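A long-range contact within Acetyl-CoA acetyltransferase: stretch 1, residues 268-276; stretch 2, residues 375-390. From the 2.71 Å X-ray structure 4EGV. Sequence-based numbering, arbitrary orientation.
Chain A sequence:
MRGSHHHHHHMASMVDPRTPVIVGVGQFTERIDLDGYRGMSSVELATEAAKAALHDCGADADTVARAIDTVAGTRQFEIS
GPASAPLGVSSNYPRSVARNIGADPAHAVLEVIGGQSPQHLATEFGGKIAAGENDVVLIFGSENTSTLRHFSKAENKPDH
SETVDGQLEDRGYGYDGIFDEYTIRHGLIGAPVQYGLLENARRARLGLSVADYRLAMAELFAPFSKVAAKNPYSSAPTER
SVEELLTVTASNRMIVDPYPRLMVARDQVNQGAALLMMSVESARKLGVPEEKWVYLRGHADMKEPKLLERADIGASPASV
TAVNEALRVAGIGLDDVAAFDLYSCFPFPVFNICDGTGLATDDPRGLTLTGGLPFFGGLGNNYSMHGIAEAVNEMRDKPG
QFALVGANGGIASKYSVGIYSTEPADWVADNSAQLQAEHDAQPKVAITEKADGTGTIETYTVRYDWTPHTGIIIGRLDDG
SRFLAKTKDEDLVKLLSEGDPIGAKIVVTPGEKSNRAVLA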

# COMPACT_ATOMS: atom_id res chain seq x y z
N GLN A 268 -9.57 -10.40 8.13
CA GLN A 268 -10.56 -11.10 7.28
C GLN A 268 -11.97 -10.54 7.54
O GLN A 268 -12.48 -10.68 8.66
CB GLN A 268 -10.49 -12.63 7.50
CG GLN A 268 -8.97 -13.21 7.48
CD GLN A 268 -8.57 -14.08 8.76
OE1 GLN A 268 -9.13 -13.93 9.87
NE2 GLN A 268 -7.57 -14.95 8.57
N VAL A 269 -12.57 -9.93 6.48
CA VAL A 269 -13.72 -8.98 6.52
C VAL A 269 -14.66 -9.03 5.29
O VAL A 269 -14.29 -9.53 4.25
CB VAL A 269 -13.21 -7.50 6.49
CG1 VAL A 269 -12.51 -7.09 7.80
CG2 VAL A 269 -12.32 -7.26 5.28
N ASN A 270 -15.79 -8.38 5.42
CA ASN A 270 -16.66 -8.04 4.32
C ASN A 270 -16.69 -6.52 4.20
O ASN A 270 -17.23 -5.88 5.02
CB ASN A 270 -18.06 -8.61 4.56
CG ASN A 270 -18.15 -10.12 4.39
OD1 ASN A 270 -18.83 -10.60 3.52
ND2 ASN A 270 -17.53 -10.85 5.25
N GLN A 271 -16.12 -5.98 3.12
CA GLN A 271 -16.13 -4.53 2.92
C GLN A 271 -16.01 -4.11 1.46
O GLN A 271 -15.28 -4.71 0.68
CB GLN A 271 -15.02 -3.87 3.75
CG GLN A 271 -13.72 -4.66 3.78
CD GLN A 271 -12.59 -3.89 4.44
OE1 GLN A 271 -11.59 -3.57 3.80
NE2 GLN A 271 -12.75 -3.60 5.73
N GLY A 272 -16.75 -3.05 1.09
CA GLY A 272 -16.66 -2.48 -0.23
C GLY A 272 -16.39 -1.01 -0.17
O GLY A 272 -16.71 -0.36 0.80
N ALA A 273 -15.75 -0.49 -1.21
CA ALA A 273 -15.54 0.93 -1.37
C ALA A 273 -15.75 1.33 -2.85
O ALA A 273 -15.46 0.55 -3.72
CB ALA A 273 -14.17 1.30 -0.84
N ALA A 274 -16.26 2.54 -3.11
CA ALA A 274 -16.45 3.06 -4.46
C ALA A 274 -16.13 4.54 -4.54
O ALA A 274 -16.33 5.27 -3.59
CB ALA A 274 -17.84 2.79 -4.92
N LEU A 275 -15.60 4.96 -5.68
CA LEU A 275 -15.40 6.39 -5.95
C LEU A 275 -16.08 6.85 -7.23
O LEU A 275 -15.94 6.28 -8.27
CB LEU A 275 -13.89 6.74 -6.03
CG LEU A 275 -12.94 6.18 -4.95
CD1 LEU A 275 -11.49 6.23 -5.39
CD2 LEU A 275 -13.15 6.87 -3.62
N LEU A 276 -16.82 7.93 -7.14
CA LEU A 276 -17.45 8.50 -8.28
C LEU A 276 -16.75 9.79 -8.70
O LEU A 276 -16.62 10.69 -7.93
CB LEU A 276 -18.91 8.74 -7.97
CG LEU A 276 -19.91 9.24 -9.02
CD1 LEU A 276 -20.03 8.35 -10.31
CD2 LEU A 276 -21.23 9.46 -8.30
N PHE A 375 -5.21 -3.50 11.38
CA PHE A 375 -6.24 -3.14 12.32
C PHE A 375 -7.59 -2.86 11.72
O PHE A 375 -8.57 -3.20 12.27
CB PHE A 375 -5.79 -1.96 13.20
CG PHE A 375 -4.39 -2.05 13.67
CD1 PHE A 375 -4.04 -2.91 14.66
CD2 PHE A 375 -3.41 -1.29 13.10
CE1 PHE A 375 -2.73 -2.99 15.04
CE2 PHE A 375 -2.16 -1.38 13.50
CZ PHE A 375 -1.81 -2.22 14.47
N PHE A 376 -7.60 -2.20 10.59
CA PHE A 376 -8.81 -1.84 9.86
C PHE A 376 -9.54 -3.06 9.32
O PHE A 376 -10.76 -3.06 9.28
CB PHE A 376 -8.50 -0.83 8.74
CG PHE A 376 -9.72 -0.42 7.92
CD1 PHE A 376 -10.75 0.34 8.47
CD2 PHE A 376 -9.83 -0.78 6.58
CE1 PHE A 376 -11.85 0.72 7.71
CE2 PHE A 376 -10.94 -0.40 5.81
CZ PHE A 376 -11.95 0.33 6.39
N GLY A 377 -8.78 -4.08 8.92
CA GLY A 377 -9.30 -5.30 8.34
C GLY A 377 -9.10 -5.33 6.85
O GLY A 377 -9.19 -4.29 6.18
N GLY A 378 -8.83 -6.52 6.33
CA GLY A 378 -8.69 -6.68 4.89
C GLY A 378 -7.38 -7.32 4.50
O GLY A 378 -6.46 -7.35 5.28
N LEU A 379 -7.34 -7.85 3.28
CA LEU A 379 -6.20 -8.56 2.73
C LEU A 379 -5.11 -7.64 2.24
O LEU A 379 -3.97 -8.05 2.14
CB LEU A 379 -6.62 -9.45 1.56
CG LEU A 379 -7.57 -10.60 1.95
CD1 LEU A 379 -8.07 -11.37 0.68
CD2 LEU A 379 -7.08 -11.50 3.12
N GLY A 380 -5.47 -6.42 1.91
CA GLY A 380 -4.50 -5.48 1.43
C GLY A 380 -4.71 -4.90 0.05
O GLY A 380 -4.19 -3.82 -0.24
N ASN A 381 -5.49 -5.57 -0.77
CA ASN A 381 -5.65 -5.13 -2.13
C ASN A 381 -6.50 -3.87 -2.40
O ASN A 381 -6.12 -2.99 -3.18
CB ASN A 381 -6.10 -6.28 -3.02
CG ASN A 381 -5.46 -6.20 -4.36
OD1 ASN A 381 -6.05 -5.69 -5.32
ND2 ASN A 381 -4.19 -6.64 -4.43
N ASN A 382 -7.65 -3.79 -1.74
CA ASN A 382 -8.56 -2.67 -1.91
C ASN A 382 -8.53 -1.65 -0.76
O ASN A 382 -9.36 -0.77 -0.68
CB ASN A 382 -9.99 -3.20 -2.17
CG ASN A 382 -10.84 -2.18 -2.82
OD1 ASN A 382 -10.52 -1.71 -3.90
ND2 ASN A 382 -11.91 -1.77 -2.15
N TYR A 383 -7.55 -1.75 0.11
CA TYR A 383 -7.45 -0.87 1.26
C TYR A 383 -7.43 0.62 0.94
O TYR A 383 -8.17 1.38 1.54
CB TYR A 383 -6.24 -1.21 2.10
CG TYR A 383 -5.99 -0.11 3.11
CD1 TYR A 383 -6.72 -0.07 4.31
CD2 TYR A 383 -5.08 0.93 2.85
CE1 TYR A 383 -6.53 0.92 5.20
CE2 TYR A 383 -4.90 1.94 3.76
CZ TYR A 383 -5.63 1.92 4.93
OH TYR A 383 -5.46 2.90 5.86
N SER A 384 -6.59 1.05 0.01
CA SER A 384 -6.46 2.49 -0.29
C SER A 384 -7.71 3.15 -0.83
O SER A 384 -7.77 4.35 -0.95
CB SER A 384 -5.27 2.78 -1.22
OG SER A 384 -4.07 2.99 -0.50
N MSE A 385 -8.74 2.41 -1.16
CA MSE A 385 -9.91 3.08 -1.63
C MSE A 385 -10.75 3.61 -0.48
O MSE A 385 -11.49 4.57 -0.65
CB MSE A 385 -10.75 2.15 -2.43
CG MSE A 385 -11.83 2.86 -3.13
SE MSE A 385 -12.12 1.91 -4.67
CE MSE A 385 -12.69 0.21 -3.99
N HIS A 386 -10.64 2.94 0.65
CA HIS A 386 -11.13 3.43 1.91
C HIS A 386 -10.38 4.71 2.38
O HIS A 386 -10.98 5.63 2.89
CB HIS A 386 -11.05 2.29 2.93
CG HIS A 386 -11.98 1.16 2.62
ND1 HIS A 386 -13.32 1.21 2.90
CD2 HIS A 386 -11.76 -0.03 2.00
CE1 HIS A 386 -13.89 0.09 2.50
NE2 HIS A 386 -12.97 -0.68 1.96
N GLY A 387 -9.06 4.71 2.20
CA GLY A 387 -8.20 5.86 2.36
C GLY A 387 -8.64 7.07 1.58
O GLY A 387 -8.81 8.15 2.15
N ILE A 388 -8.83 6.89 0.28
CA ILE A 388 -9.36 7.91 -0.59
C ILE A 388 -10.72 8.42 -0.15
O ILE A 388 -10.98 9.63 -0.15
CB ILE A 388 -9.38 7.46 -2.07
CG1 ILE A 388 -7.96 7.10 -2.51
CG2 ILE A 388 -9.96 8.51 -2.97
CD1 ILE A 388 -7.82 6.45 -3.89
N ALA A 389 -11.61 7.51 0.22
CA ALA A 389 -12.92 7.92 0.69
C ALA A 389 -12.79 8.78 1.96
O ALA A 389 -13.39 9.82 2.02
CB ALA A 389 -13.85 6.74 0.87
N GLU A 390 -11.99 8.37 2.92
CA GLU A 390 -11.79 9.13 4.14
C GLU A 390 -11.14 10.50 3.90
O GLU A 390 -11.54 11.48 4.52
CB GLU A 390 -10.99 8.36 5.21
CG GLU A 390 -11.70 7.27 5.95
CD GLU A 390 -13.12 7.59 6.44
OE1 GLU A 390 -13.50 8.79 6.57
OE2 GLU A 390 -13.86 6.61 6.72
O HOH W 1 -8.77 -3.08 3.90

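Strand 271-276 lies against helix 383-390 at 54°, their axes approaching to 7.8 Å, while the loop ahead of the strand runs beside the turn at Gly-377 and Gly-378. No direct hydrogen bond joins the stretches; packing holds them, with one bridging water.

The strand's alternation sets the pattern. Gln-271, Ala-273 and Leu-275 point their CA-to-CB bonds toward the other stretch, whereas Ala-274 points away. Ala-273 sits where the backbones come close, its CA 6.0 Å from Met-385 CA, and its small side chain suits that spacing. Ala-273 CB lies over one face of the His-386 ring, 3.6 Å from its centroid and 15° off the normal, a CH-pi contact, and Ala-273 CB is also 3.6 Å from Met-385 CG. The CA-to-CB bond of His-386 points sideways to the strand, but with chi1 m the ring comes nearer to it; ND1 is hydrogen-bonded elsewhere in the structure.

Farther along, the backbones separate and a longer side chain fills the gap. Leu-275, in the common m,t rotamer, sets CG 3.9 Å from Met-385 CG and CD2 3.6 Å from Ile-388 CG2. Met-385, modelled as selenomethionine, has chi1 t, which carries its CG between these two strand residues.

At the other end, glycine makes room. Val-269 (chi1 m) splays its methyls over the turn, CG1 3.7 Å from Gly-377 CA and CG2 3.7 Å from Gly-378 CA. A CB on Gly-377 would fall 2.5 Å from Val-269 CG1, and the positive phi of both glycines would jam a CB against the preceding carbonyl.

Gln-271, with chi1 p and chi2 t, extends its amide toward this turn. OE1 and Gly-377 O are both acceptors, so they cannot bond directly; water 1 donates to both, at 2.9 Å from Gln-271 OE1 and 2.6 Å from Gly-377 O.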